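Local atomic coordinates of fibrillarin-like rRNA/tRNA 2'-O-methyltransferase (Methanocaldococcus jannaschii, PDB entry 1FBN), a protein that probably transfers methyl groups from S-adenosyl-L-methionine to ribose 2'-hydroxyls of rRNA and tRNA, at sites chosen by a guide RNA in box C/D ribonucleoprotein particles. Residues A[75-81]-A[142-148]; A[90-96]-A[121-125]; A[178-183]-A[192-196]. One frame throughout, in Å; residues are numbered along the deposited sequence.

Contact 1. Residues A[75-81]-A[142-148]; sequences DSKILYL and EKVDVIY
Two neighbouring parallel strands of the central sheet, 77-81 and 146-148, run extended 4.6 Å apart at closest approach, their axes crossing at -19°. I78-V146 (CA-CA 4.7 Å), L79-I147 (4.6 Å) and Y80-Y148 (5.0 Å) pair in register. Segment 142-148 enters through a loop, where E142 OE1 forms a long salt bridge with K77 NZ (3.3 Å) and a water joins K143 O to the same amine. V144 is extended and sets CG1 4.2 Å from L79 CB. At D145 the chain turns a corner (phi/psi -90/-33): its N donates to K77 O (2.8 Å), while its chi1 m side chain accepts a hydrogen bond from K77 N at OD2 (2.9 Å) and, through another water, reaches D75 O; OD1 pairs with K169. V146 N reaches K77 O only weakly (3.4 Å). Regular parallel bonding follows: L79 N to V146 O (2.9 Å), Y148 N to L79 O (2.9 Å) and L81 N to Y148 O (2.8 Å). I147 shares its face with L79 and L81, which pack against helix 156-167. On the other face the rings of Y80 and Y148, both with chi1 t, lie near parallel but slid apart, centroids 5.1 Å, planes at 28°. Such parallel pairing forms the middle of a Rossmann-like methyltransferase sheet. A carboxylate substitutes for a backbone acceptor at the strand entrance, and apolar side chains flank the paired backbones.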
ATOM      1  N   ASP A  75      -0.119 -10.732 -10.363  1.00 28.05           N
ATOM      2  CA  ASP A  75      -0.017 -10.087 -11.670  1.00 29.59           C
ATOM      3  C   ASP A  75      -0.622  -8.680 -11.728  1.00 27.32           C
ATOM      4  O   ASP A  75      -0.851  -8.141 -12.813  1.00 26.69           O
ATOM      5  CB  ASP A  75      -0.663 -10.981 -12.736  1.00 31.71           C
ATOM      6  CG  ASP A  75      -2.156 -11.180 -12.513  1.00 38.26           C
ATOM      7  OD1 ASP A  75      -2.646 -10.957 -11.381  1.00 42.28           O
ATOM      8  OD2 ASP A  75      -2.848 -11.560 -13.481  1.00 43.78           O
ATOM      9  N   SER A  76      -0.879  -8.090 -10.567  1.00 25.18           N
ATOM     10  CA  SER A  76      -1.467  -6.754 -10.509  1.00 23.90           C
ATOM     11  C   SER A  76      -0.505  -5.648 -10.929  1.00 24.83           C
ATOM     12  O   SER A  76       0.707  -5.741 -10.727  1.00 24.16           O
ATOM     13  CB  SER A  76      -1.965  -6.438  -9.090  1.00 24.35           C
ATOM     14  OG  SER A  76      -3.025  -7.282  -8.692  1.00 25.58           O
ATOM     15  N   LYS A  77      -1.057  -4.618 -11.555  1.00 22.49           N
ATOM     16  CA  LYS A  77      -0.281  -3.458 -11.945  1.00 23.97           C
ATOM     17  C   LYS A  77      -0.835  -2.413 -10.993  1.00 22.46           C
ATOM     18  O   LYS A  77      -2.043  -2.189 -10.937  1.00 22.14           O
ATOM     19  CB  LYS A  77      -0.535  -3.098 -13.409  1.00 29.24           C
ATOM     20  CG  LYS A  77      -0.065  -4.189 -14.365  1.00 35.71           C
ATOM     21  CD  LYS A  77      -0.494  -3.949 -15.803  1.00 42.77           C
ATOM     22  CE  LYS A  77       0.337  -2.870 -16.475  1.00 46.56           C
ATOM     23  NZ  LYS A  77      -0.003  -2.752 -17.924  1.00 48.88           N
ATOM     24  N   ILE A  78       0.030  -1.874 -10.147  1.00 21.35           N
ATOM     25  CA  ILE A  78      -0.420  -0.890  -9.182  1.00 21.13           C
ATOM     26  C   ILE A  78       0.293   0.455  -9.243  1.00 21.54           C
ATOM     27  O   ILE A  78       1.490   0.538  -9.554  1.00 19.73           O
ATOM     28  CB  ILE A  78      -0.437  -1.460  -7.706  1.00 25.82           C
ATOM     29  CG1 ILE A  78       0.376  -0.573  -6.761  1.00 28.10           C
ATOM     30  CG2 ILE A  78       0.024  -2.925  -7.651  1.00 18.71           C
ATOM     31  CD1 ILE A  78       0.246  -0.953  -5.310  1.00 35.90           C
ATOM     32  N   LEU A  79      -0.487   1.506  -8.990  1.00 17.96           N
ATOM     33  CA  LEU A  79       0.011   2.873  -8.966  1.00 18.07           C
ATOM     34  C   LEU A  79       0.197   3.240  -7.494  1.00 19.23           C
ATOM     35  O   LEU A  79      -0.769   3.292  -6.729  1.00 19.12           O
ATOM     36  CB  LEU A  79      -0.994   3.816  -9.631  1.00 17.93           C
ATOM     37  CG  LEU A  79      -0.592   5.291  -9.745  1.00 20.04           C
ATOM     38  CD1 LEU A  79       0.681   5.449 -10.583  1.00 17.49           C
ATOM     39  CD2 LEU A  79      -1.740   6.067 -10.359  1.00 16.12           C
ATOM     40  N   TYR A  80       1.451   3.435  -7.098  1.00 19.84           N
ATOM     41  CA  TYR A  80       1.797   3.772  -5.721  1.00 18.74           C
ATOM     42  C   TYR A  80       2.020   5.276  -5.580  1.00 18.40           C
ATOM     43  O   TYR A  80       2.912   5.847  -6.211  1.00 17.11           O
ATOM     44  CB  TYR A  80       3.057   2.995  -5.297  1.00 15.53           C
ATOM     45  CG  TYR A  80       3.349   3.030  -3.812  1.00 14.14           C
ATOM     46  CD1 TYR A  80       3.855   4.181  -3.205  1.00 17.58           C
ATOM     47  CD2 TYR A  80       3.095   1.916  -3.008  1.00 16.21           C
ATOM     48  CE1 TYR A  80       4.096   4.230  -1.829  1.00 19.02           C
ATOM     49  CE2 TYR A  80       3.336   1.951  -1.627  1.00 17.63           C
ATOM     50  CZ  TYR A  80       3.833   3.111  -1.048  1.00 20.88           C
ATOM     51  OH  TYR A  80       4.053   3.165   0.309  1.00 21.90           O
ATOM     52  N   LEU A  81       1.215   5.904  -4.729  1.00 19.83           N
ATOM     53  CA  LEU A  81       1.300   7.342  -4.494  1.00 20.49           C
ATOM     54  C   LEU A  81       1.650   7.627  -3.035  1.00 22.56           C
ATOM     55  O   LEU A  81       1.049   7.061  -2.123  1.00 21.87           O
ATOM     56  CB  LEU A  81      -0.038   8.005  -4.844  1.00 18.13           C
ATOM     57  CG  LEU A  81      -0.675   7.646  -6.195  1.00 19.88           C
ATOM     58  CD1 LEU A  81      -2.102   8.159  -6.268  1.00 18.49           C
ATOM     59  CD2 LEU A  81       0.154   8.201  -7.335  1.00 20.44           C
ATOM     60  N   GLU A 142       0.400   2.649 -17.484  1.00 27.42           N
ATOM     61  CA  GLU A 142      -0.663   1.945 -18.186  1.00 30.56           C
ATOM     62  C   GLU A 142      -1.827   1.771 -17.219  1.00 28.85           C
ATOM     63  O   GLU A 142      -1.668   1.991 -16.020  1.00 30.20           O
ATOM     64  CB  GLU A 142      -0.162   0.579 -18.649  1.00 35.21           C
ATOM     65  CG  GLU A 142       1.144   0.654 -19.430  1.00 44.74           C
ATOM     66  CD  GLU A 142       1.269  -0.412 -20.503  1.00 51.41           C
ATOM     67  OE1 GLU A 142       0.278  -1.133 -20.768  1.00 54.52           O
ATOM     68  OE2 GLU A 142       2.362  -0.512 -21.103  1.00 56.62           O
ATOM     69  N   LYS A 143      -2.996   1.388 -17.728  1.00 27.96           N
ATOM     70  CA  LYS A 143      -4.154   1.188 -16.859  1.00 28.32           C
ATOM     71  C   LYS A 143      -3.797   0.216 -15.730  1.00 26.11           C
ATOM     72  O   LYS A 143      -3.205  -0.840 -15.966  1.00 26.34           O
ATOM     73  CB  LYS A 143      -5.362   0.697 -17.660  1.00 29.67           C
ATOM     74  CG  LYS A 143      -6.106   1.807 -18.412  1.00 35.76           C
ATOM     75  CD  LYS A 143      -6.639   2.867 -17.448  1.00 40.33           C
ATOM     76  CE  LYS A 143      -7.765   3.710 -18.039  1.00 44.09           C
ATOM     77  NZ  LYS A 143      -7.334   4.580 -19.167  1.00 49.92           N
ATOM     78  N   VAL A 144      -4.104   0.611 -14.500  1.00 22.93           N
ATOM     79  CA  VAL A 144      -3.785  -0.199 -13.331  1.00 20.90           C
ATOM     80  C   VAL A 144      -4.972  -0.905 -12.689  1.00 19.89           C
ATOM     81  O   VAL A 144      -6.124  -0.514 -12.874  1.00 19.23           O
ATOM     82  CB  VAL A 144      -3.044   0.644 -12.249  1.00 21.55           C
ATOM     83  CG1 VAL A 144      -1.778   1.273 -12.840  1.00 19.64           C
ATOM     84  CG2 VAL A 144      -3.960   1.720 -11.685  1.00 18.60           C
ATOM     85  N   ASP A 145      -4.665  -1.950 -11.925  1.00 19.92           N
ATOM     86  CA  ASP A 145      -5.672  -2.740 -11.219  1.00 20.58           C
ATOM     87  C   ASP A 145      -5.924  -2.163  -9.832  1.00 20.02           C
ATOM     88  O   ASP A 145      -7.031  -2.236  -9.305  1.00 20.06           O
ATOM     89  CB  ASP A 145      -5.190  -4.181 -11.065  1.00 19.69           C
ATOM     90  CG  ASP A 145      -4.882  -4.832 -12.390  1.00 22.91           C
ATOM     91  OD1 ASP A 145      -5.840  -5.180 -13.107  1.00 24.51           O
ATOM     92  OD2 ASP A 145      -3.688  -4.983 -12.721  1.00 20.62           O
ATOM     93  N   VAL A 146      -4.877  -1.597  -9.241  1.00 20.38           N
ATOM     94  CA  VAL A 146      -4.971  -1.035  -7.904  1.00 20.24           C
ATOM     95  C   VAL A 146      -4.164   0.250  -7.757  1.00 18.38           C
ATOM     96  O   VAL A 146      -3.113   0.418  -8.373  1.00 16.36           O
ATOM     97  CB  VAL A 146      -4.424  -2.049  -6.841  1.00 20.76           C
ATOM     98  CG1 VAL A 146      -4.537  -1.471  -5.430  1.00 23.80           C
ATOM     99  CG2 VAL A 146      -5.162  -3.379  -6.927  1.00 20.75           C
ATOM    100  N   ILE A 147      -4.701   1.179  -6.978  1.00 18.74           N
ATOM    101  CA  ILE A 147      -3.991   2.411  -6.671  1.00 18.97           C
ATOM    102  C   ILE A 147      -3.857   2.390  -5.154  1.00 19.29           C
ATOM    103  O   ILE A 147      -4.839   2.152  -4.442  1.00 20.06           O
ATOM    104  CB  ILE A 147      -4.765   3.688  -7.077  1.00 18.86           C
ATOM    105  CG1 ILE A 147      -4.838   3.814  -8.600  1.00 19.77           C
ATOM    106  CG2 ILE A 147      -4.061   4.919  -6.508  1.00 18.37           C
ATOM    107  CD1 ILE A 147      -5.584   5.051  -9.076  1.00 21.22           C
ATOM    108  N   TYR A 148      -2.628   2.527  -4.671  1.00 17.62           N
ATOM    109  CA  TYR A 148      -2.365   2.566  -3.238  1.00 15.99           C
ATOM    110  C   TYR A 148      -1.884   3.978  -2.950  1.00 17.25           C
ATOM    111  O   TYR A 148      -0.900   4.429  -3.536  1.00 16.40           O
ATOM    112  CB  TYR A 148      -1.280   1.558  -2.836  1.00 17.80           C
ATOM    113  CG  TYR A 148      -0.953   1.590  -1.357  1.00 18.29           C
ATOM    114  CD1 TYR A 148      -1.660   0.798  -0.447  1.00 20.08           C
ATOM    115  CD2 TYR A 148       0.042   2.438  -0.858  1.00 18.46           C
ATOM    116  CE1 TYR A 148      -1.389   0.850   0.922  1.00 19.87           C
ATOM    117  CE2 TYR A 148       0.323   2.498   0.509  1.00 18.93           C
ATOM    118  CZ  TYR A 148      -0.398   1.702   1.391  1.00 20.00           C
ATOM    119  OH  TYR A 148      -0.128   1.750   2.738  1.00 18.80           O
TER
HETATM  120  O   HOH W   1      -3.181  -7.108 -14.658  1.00 39.54           O
HETATM  121  O   HOH W   2      -3.025  -2.447 -18.541  1.00 38.22           O

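Contact 2. Residues A[90-96]-A[121-125]; sequences SHVADIA and RENII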
ATOM      1  N   SER A  90       8.569  -2.172  -1.257  1.00 18.33           N
ATOM      2  CA  SER A  90       9.333  -3.411  -1.390  1.00 18.34           C
ATOM      3  C   SER A  90       8.457  -4.651  -1.190  1.00 18.36           C
ATOM      4  O   SER A  90       8.583  -5.633  -1.925  1.00 19.00           O
ATOM      5  CB  SER A  90      10.531  -3.429  -0.436  1.00 16.53           C
ATOM      6  OG  SER A  90      10.129  -3.431   0.920  1.00 18.92           O
ATOM      7  N   HIS A  91       7.551  -4.588  -0.217  1.00 18.19           N
ATOM      8  CA  HIS A  91       6.653  -5.705   0.065  1.00 18.09           C
ATOM      9  C   HIS A  91       5.586  -5.865  -1.006  1.00 18.15           C
ATOM     10  O   HIS A  91       5.199  -6.984  -1.339  1.00 18.54           O
ATOM     11  CB  HIS A  91       6.011  -5.557   1.447  1.00 16.36           C
ATOM     12  CG  HIS A  91       6.925  -5.914   2.578  1.00 16.97           C
ATOM     13  ND1 HIS A  91       7.566  -4.967   3.349  1.00 19.78           N
ATOM     14  CD2 HIS A  91       7.301  -7.116   3.073  1.00 16.00           C
ATOM     15  CE1 HIS A  91       8.295  -5.573   4.270  1.00 14.56           C
ATOM     16  NE2 HIS A  91       8.151  -6.877   4.125  1.00 18.43           N
ATOM     17  N   VAL A  92       5.101  -4.745  -1.538  1.00 19.10           N
ATOM     18  CA  VAL A  92       4.090  -4.782  -2.593  1.00 18.73           C
ATOM     19  C   VAL A  92       4.707  -5.424  -3.840  1.00 20.22           C
ATOM     20  O   VAL A  92       4.037  -6.175  -4.549  1.00 21.75           O
ATOM     21  CB  VAL A  92       3.554  -3.366  -2.926  1.00 19.27           C
ATOM     22  CG1 VAL A  92       2.679  -3.407  -4.171  1.00 19.52           C
ATOM     23  CG2 VAL A  92       2.753  -2.815  -1.748  1.00 19.35           C
ATOM     24  N   ALA A  93       5.994  -5.154  -4.071  1.00 19.75           N
ATOM     25  CA  ALA A  93       6.728  -5.707  -5.210  1.00 20.08           C
ATOM     26  C   ALA A  93       6.902  -7.219  -5.051  1.00 21.48           C
ATOM     27  O   ALA A  93       6.921  -7.959  -6.037  1.00 22.44           O
ATOM     28  CB  ALA A  93       8.080  -5.031  -5.339  1.00 19.43           C
ATOM     29  N   ASP A  94       7.047  -7.668  -3.807  1.00 22.03           N
ATOM     30  CA  ASP A  94       7.178  -9.092  -3.511  1.00 21.35           C
ATOM     31  C   ASP A  94       5.874  -9.797  -3.862  1.00 22.27           C
ATOM     32  O   ASP A  94       5.883 -10.867  -4.463  1.00 25.79           O
ATOM     33  CB  ASP A  94       7.462  -9.316  -2.024  1.00 18.93           C
ATOM     34  CG  ASP A  94       8.896  -9.019  -1.643  1.00 19.90           C
ATOM     35  OD1 ASP A  94       9.748  -8.836  -2.538  1.00 22.45           O
ATOM     36  OD2 ASP A  94       9.176  -8.983  -0.429  1.00 20.31           O
ATOM     37  N   ILE A  95       4.756  -9.191  -3.462  1.00 20.20           N
ATOM     38  CA  ILE A  95       3.425  -9.739  -3.716  1.00 19.75           C
ATOM     39  C   ILE A  95       3.149  -9.807  -5.216  1.00 18.83           C
ATOM     40  O   ILE A  95       2.855 -10.873  -5.755  1.00 18.42           O
ATOM     41  CB  ILE A  95       2.327  -8.878  -3.037  1.00 17.97           C
ATOM     42  CG1 ILE A  95       2.576  -8.810  -1.529  1.00 16.93           C
ATOM     43  CG2 ILE A  95       0.941  -9.455  -3.319  1.00 15.02           C
ATOM     44  CD1 ILE A  95       1.838  -7.686  -0.838  1.00 17.12           C
ATOM     45  N   ALA A  96       3.241  -8.659  -5.879  1.00 19.88           N
ATOM     46  CA  ALA A  96       3.005  -8.572  -7.313  1.00 20.72           C
ATOM     47  C   ALA A  96       4.284  -8.876  -8.109  1.00 22.71           C
ATOM     48  O   ALA A  96       4.746  -8.059  -8.913  1.00 21.72           O
ATOM     49  CB  ALA A  96       2.466  -7.202  -7.658  1.00 16.63           C
ATOM     50  N   ARG A 121      14.727  -4.613  -7.250  1.00 33.54           N
ATOM     51  CA  ARG A 121      13.324  -4.956  -7.505  1.00 31.05           C
ATOM     52  C   ARG A 121      12.912  -4.262  -8.796  1.00 29.62           C
ATOM     53  O   ARG A 121      12.369  -3.160  -8.790  1.00 26.17           O
ATOM     54  CB  ARG A 121      12.437  -4.525  -6.332  1.00 29.15           C
ATOM     55  CG  ARG A 121      12.637  -5.389  -5.103  1.00 25.27           C
ATOM     56  CD  ARG A 121      11.735  -5.000  -3.946  1.00 23.87           C
ATOM     57  NE  ARG A 121      11.539  -6.131  -3.041  1.00 23.58           N
ATOM     58  CZ  ARG A 121      12.485  -6.651  -2.265  1.00 23.44           C
ATOM     59  NH1 ARG A 121      13.708  -6.136  -2.262  1.00 20.96           N
ATOM     60  NH2 ARG A 121      12.225  -7.729  -1.532  1.00 24.16           N
ATOM     61  N   GLU A 122      13.184  -4.932  -9.908  1.00 31.43           N
ATOM     62  CA  GLU A 122      12.911  -4.389 -11.229  1.00 31.42           C
ATOM     63  C   GLU A 122      11.460  -4.213 -11.656  1.00 28.93           C
ATOM     64  O   GLU A 122      11.202  -3.599 -12.691  1.00 28.24           O
ATOM     65  CB  GLU A 122      13.717  -5.153 -12.274  1.00 34.87           C
ATOM     66  CG  GLU A 122      15.216  -4.975 -12.072  1.00 45.07           C
ATOM     67  CD  GLU A 122      16.050  -5.777 -13.046  1.00 52.38           C
ATOM     68  OE1 GLU A 122      16.088  -5.408 -14.242  1.00 56.52           O
ATOM     69  OE2 GLU A 122      16.677  -6.769 -12.612  1.00 55.81           O
ATOM     70  N   ASN A 123      10.515  -4.734 -10.872  1.00 26.32           N
ATOM     71  CA  ASN A 123       9.100  -4.568 -11.199  1.00 24.32           C
ATOM     72  C   ASN A 123       8.565  -3.246 -10.638  1.00 23.88           C
ATOM     73  O   ASN A 123       7.391  -2.910 -10.810  1.00 23.04           O
ATOM     74  CB  ASN A 123       8.255  -5.762 -10.736  1.00 22.65           C
ATOM     75  CG  ASN A 123       8.365  -6.026  -9.254  1.00 23.42           C
ATOM     76  OD1 ASN A 123       9.380  -5.719  -8.626  1.00 25.06           O
ATOM     77  ND2 ASN A 123       7.321  -6.625  -8.685  1.00 22.61           N
ATOM     78  N   ILE A 124       9.443  -2.506  -9.962  1.00 23.28           N
ATOM     79  CA  ILE A 124       9.101  -1.195  -9.412  1.00 24.38           C
ATOM     80  C   ILE A 124       9.621  -0.153 -10.402  1.00 24.79           C
ATOM     81  O   ILE A 124      10.817  -0.102 -10.701  1.00 25.08           O
ATOM     82  CB  ILE A 124       9.749  -0.942  -8.032  1.00 24.07           C
ATOM     83  CG1 ILE A 124       9.251  -1.960  -7.007  1.00 25.23           C
ATOM     84  CG2 ILE A 124       9.410   0.456  -7.551  1.00 24.15           C
ATOM     85  CD1 ILE A 124       9.807  -1.745  -5.613  1.00 26.33           C
ATOM     86  N   ILE A 125       8.704   0.646 -10.938  1.00 25.32           N
ATOM     87  CA  ILE A 125       9.040   1.680 -11.911  1.00 25.68           C
ATOM     88  C   ILE A 125       8.885   3.079 -11.319  1.00 25.07           C
ATOM     89  O   ILE A 125       7.771   3.554 -11.099  1.00 23.58           O
ATOM     90  CB  ILE A 125       8.181   1.524 -13.185  1.00 24.43           C
ATOM     91  CG1 ILE A 125       8.521   0.195 -13.858  1.00 24.68           C
ATOM     92  CG2 ILE A 125       8.414   2.682 -14.145  1.00 23.66           C
ATOM     93  CD1 ILE A 125       7.617  -0.145 -14.988  1.00 30.60           C
TER
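R121, A93 and N123 dominate this contact, where helix 87-95, the helix after strand 77-81, packs on the type I turn R121 to I124 entering strand 124-128, an edge of the Rossmann-like sheet. R121 reaches across the helix, so that its guanidinium meets D94: NH2 is 2.9 Å from D94 OD1 in a salt bridge, while NE makes weak bonds to that same oxygen (3.3 Å) and to S90 O (3.2 Å). S90 CB sits over one face of the guanidinium. A93 points toward the turn, and its CB packs against both R121 CD (3.9 Å) and I124 CG1 (3.7 Å). N123, with chi1 p, directs ND2 to two carbonyls at the C-terminal end of the helix, A93 O and A96 O, both at 3.0 Å. D94 OD2 also pairs with R50, tying the helix to the antiparallel sheet. The chemistry is largely polar though buried: N123 satisfies carbonyls where the helix ends, and the single carboxylate of D94 faces both R121 and R50, offsetting part of their charge.

Contact 3. Residues A[178-183]-A[192-196]; sequences IKARSI and IFKEQ
Strand 172-179 ends and passes into a turn that packs on helix 189-203, next in the chain, mostly through apolar side chains, plus two backbone carbonyls. Segment 192-196 is helical; I192 (chi1 m, chi2 t) and Q196 (chi1 m, chi2 m) point toward the turn, and F193 (chi1 m) swings its ring to it. I178, extended (phi/psi -106/124) with chi1 m and chi2 t, sets CD1 4.0 Å from Q196 CB, and its O 3.4 Å from the F193 ring edge at CE1. A180, nearest I192 (CA-CA 6.2 Å), begins helical angles; its CB lies 3.6 Å from F193 CZ, its O 3.7 Å from I192 CD1. R181 curls back, NH2 3.4 Å from I192 CD1 while bonding K187 O and D184 O. S182 N and OG bond K179 O (3.0 and 2.7 Å). I183 puts CD1 3.4 Å from Q196 CD. In this helix-on-sheet packing of the Rossmann-like fold, F193 touches V221 and F223 of strand 220-227, and helix 156-167 adds Q156 beside I178.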
ATOM      1  N   ILE A 178      -5.718   7.200   5.257  1.00 17.76           N
ATOM      2  CA  ILE A 178      -6.034   8.579   5.599  1.00 17.49           C
ATOM      3  C   ILE A 178      -5.711   8.989   7.034  1.00 19.82           C
ATOM      4  O   ILE A 178      -6.163   8.365   7.996  1.00 17.63           O
ATOM      5  CB  ILE A 178      -7.523   8.886   5.317  1.00 17.08           C
ATOM      6  CG1 ILE A 178      -7.847   8.608   3.845  1.00 17.47           C
ATOM      7  CG2 ILE A 178      -7.844  10.337   5.667  1.00 16.09           C
ATOM      8  CD1 ILE A 178      -9.268   8.961   3.437  1.00 15.72           C
ATOM      9  N   LYS A 179      -4.899  10.038   7.155  1.00 20.67           N
ATOM     10  CA  LYS A 179      -4.526  10.608   8.444  1.00 20.05           C
ATOM     11  C   LYS A 179      -5.518  11.756   8.650  1.00 20.51           C
ATOM     12  O   LYS A 179      -5.438  12.781   7.969  1.00 19.19           O
ATOM     13  CB  LYS A 179      -3.100  11.157   8.389  1.00 19.01           C
ATOM     14  CG  LYS A 179      -2.667  11.864   9.657  1.00 21.61           C
ATOM     15  CD  LYS A 179      -1.267  12.432   9.529  1.00 24.67           C
ATOM     16  CE  LYS A 179      -0.871  13.194  10.780  1.00 27.60           C
ATOM     17  NZ  LYS A 179       0.511  13.727  10.668  1.00 30.05           N
ATOM     18  N   ALA A 180      -6.469  11.564   9.562  1.00 20.48           N
ATOM     19  CA  ALA A 180      -7.499  12.568   9.835  1.00 20.25           C
ATOM     20  C   ALA A 180      -6.967  13.981  10.079  1.00 19.86           C
ATOM     21  O   ALA A 180      -7.472  14.943   9.500  1.00 19.53           O
ATOM     22  CB  ALA A 180      -8.368  12.126  11.006  1.00 19.34           C
ATOM     23  N   ARG A 181      -5.942  14.097  10.916  1.00 19.86           N
ATOM     24  CA  ARG A 181      -5.362  15.391  11.253  1.00 21.37           C
ATOM     25  C   ARG A 181      -4.673  16.122  10.099  1.00 22.64           C
ATOM     26  O   ARG A 181      -4.388  17.316  10.209  1.00 23.86           O
ATOM     27  CB  ARG A 181      -4.409  15.249  12.438  1.00 22.45           C
ATOM     28  CG  ARG A 181      -5.078  14.847  13.749  1.00 27.29           C
ATOM     29  CD  ARG A 181      -5.652  16.033  14.504  1.00 30.34           C
ATOM     30  NE  ARG A 181      -6.873  16.539  13.893  1.00 37.11           N
ATOM     31  CZ  ARG A 181      -8.064  16.549  14.487  1.00 37.01           C
ATOM     32  NH1 ARG A 181      -8.211  16.084  15.723  1.00 35.41           N
ATOM     33  NH2 ARG A 181      -9.117  17.012  13.834  1.00 36.22           N
ATOM     34  N   SER A 182      -4.394  15.420   9.001  1.00 22.19           N
ATOM     35  CA  SER A 182      -3.760  16.058   7.844  1.00 23.69           C
ATOM     36  C   SER A 182      -4.810  16.790   7.001  1.00 24.26           C
ATOM     37  O   SER A 182      -4.474  17.564   6.104  1.00 25.64           O
ATOM     38  CB  SER A 182      -3.010  15.033   6.981  1.00 22.09           C
ATOM     39  OG  SER A 182      -3.895  14.192   6.260  1.00 23.45           O
ATOM     40  N   ILE A 183      -6.081  16.538   7.309  1.00 24.64           N
ATOM     41  CA  ILE A 183      -7.209  17.147   6.612  1.00 24.86           C
ATOM     42  C   ILE A 183      -7.841  18.265   7.440  1.00 26.39           C
ATOM     43  O   ILE A 183      -8.182  19.327   6.912  1.00 28.47           O
ATOM     44  CB  ILE A 183      -8.264  16.071   6.278  1.00 26.66           C
ATOM     45  CG1 ILE A 183      -7.684  15.110   5.237  1.00 25.14           C
ATOM     46  CG2 ILE A 183      -9.565  16.706   5.788  1.00 25.27           C
ATOM     47  CD1 ILE A 183      -8.413  13.817   5.137  1.00 28.62           C
ATOM     48  N   ILE A 192     -14.420  13.454  10.458  1.00 25.68           N
ATOM     49  CA  ILE A 192     -13.530  13.679   9.319  1.00 24.00           C
ATOM     50  C   ILE A 192     -13.546  12.447   8.411  1.00 22.16           C
ATOM     51  O   ILE A 192     -13.677  12.569   7.196  1.00 21.77           O
ATOM     52  CB  ILE A 192     -12.075  13.952   9.785  1.00 25.81           C
ATOM     53  CG1 ILE A 192     -12.013  15.253  10.591  1.00 24.96           C
ATOM     54  CG2 ILE A 192     -11.127  14.015   8.591  1.00 23.60           C
ATOM     55  CD1 ILE A 192     -10.694  15.477  11.304  1.00 25.03           C
ATOM     56  N   PHE A 193     -13.438  11.264   9.010  1.00 20.77           N
ATOM     57  CA  PHE A 193     -13.442  10.022   8.247  1.00 22.07           C
ATOM     58  C   PHE A 193     -14.767   9.817   7.529  1.00 24.38           C
ATOM     59  O   PHE A 193     -14.793   9.352   6.389  1.00 24.12           O
ATOM     60  CB  PHE A 193     -13.127   8.825   9.150  1.00 22.74           C
ATOM     61  CG  PHE A 193     -11.691   8.769   9.600  1.00 23.31           C
ATOM     62  CD1 PHE A 193     -10.654   8.921   8.681  1.00 22.09           C
ATOM     63  CD2 PHE A 193     -11.373   8.573  10.941  1.00 22.43           C
ATOM     64  CE1 PHE A 193      -9.319   8.876   9.089  1.00 20.96           C
ATOM     65  CE2 PHE A 193     -10.039   8.526  11.362  1.00 20.75           C
ATOM     66  CZ  PHE A 193      -9.012   8.680  10.433  1.00 19.48           C
ATOM     67  N   LYS A 194     -15.858  10.191   8.193  1.00 25.13           N
ATOM     68  CA  LYS A 194     -17.197  10.074   7.625  1.00 25.27           C
ATOM     69  C   LYS A 194     -17.304  10.931   6.366  1.00 24.87           C
ATOM     70  O   LYS A 194     -17.776  10.467   5.327  1.00 26.00           O
ATOM     71  CB  LYS A 194     -18.242  10.509   8.654  1.00 27.76           C
ATOM     72  CG  LYS A 194     -19.674  10.490   8.150  1.00 33.63           C
ATOM     73  CD  LYS A 194     -20.649  10.896   9.250  1.00 37.52           C
ATOM     74  CE  LYS A 194     -22.095  10.876   8.760  1.00 39.81           C
ATOM     75  NZ  LYS A 194     -22.357  11.909   7.720  1.00 41.55           N
ATOM     76  N   GLU A 195     -16.830  12.172   6.458  1.00 24.61           N
ATOM     77  CA  GLU A 195     -16.858  13.105   5.337  1.00 23.31           C
ATOM     78  C   GLU A 195     -15.948  12.655   4.196  1.00 22.26           C
ATOM     79  O   GLU A 195     -16.284  12.838   3.029  1.00 24.87           O
ATOM     80  CB  GLU A 195     -16.480  14.511   5.808  1.00 27.17           C
ATOM     81  CG  GLU A 195     -17.488  15.110   6.788  1.00 34.83           C
ATOM     82  CD  GLU A 195     -17.049  16.440   7.385  1.00 38.59           C
ATOM     83  OE1 GLU A 195     -15.877  16.837   7.213  1.00 41.03           O
ATOM     84  OE2 GLU A 195     -17.888  17.090   8.043  1.00 41.97           O
ATOM     85  N   GLN A 196     -14.800  12.072   4.534  1.00 21.77           N
ATOM     86  CA  GLN A 196     -13.867  11.577   3.525  1.00 20.34           C
ATOM     87  C   GLN A 196     -14.488  10.410   2.772  1.00 20.31           C
ATOM     88  O   GLN A 196     -14.372  10.322   1.553  1.00 20.81           O
ATOM     89  CB  GLN A 196     -12.544  11.150   4.164  1.00 21.46           C
ATOM     90  CG  GLN A 196     -11.692  12.311   4.621  1.00 20.30           C
ATOM     91  CD  GLN A 196     -11.349  13.257   3.484  1.00 22.11           C
ATOM     92  OE1 GLN A 196     -10.627  12.891   2.556  1.00 24.62           O
ATOM     93  NE2 GLN A 196     -11.865  14.479   3.550  1.00 22.20           N
TER

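How the contacts relate
All three contacts reach the seven-stranded mixed sheet of the methyltransferase fold. Contact 1 joins two of its central strands, and contact 2 lies within the chain that runs between them: strand 77-81 leads into helix 87-95. The two meet where I78 CD1 packs on V92 CG1 at 3.6 Å, their centres about 11 Å apart. Contact 3 follows later in sequence, at the end of strand 172-179, the neighbour of strand 144-149; its centre is about 23 Å from that of contact 1 and 29 Å from that of contact 2, across the chain's centre. T88 and D150, predicted to bind S-adenosyl-L-methionine, lie beside Y80 and Y148, consistent with a cofactor site near these strand ends.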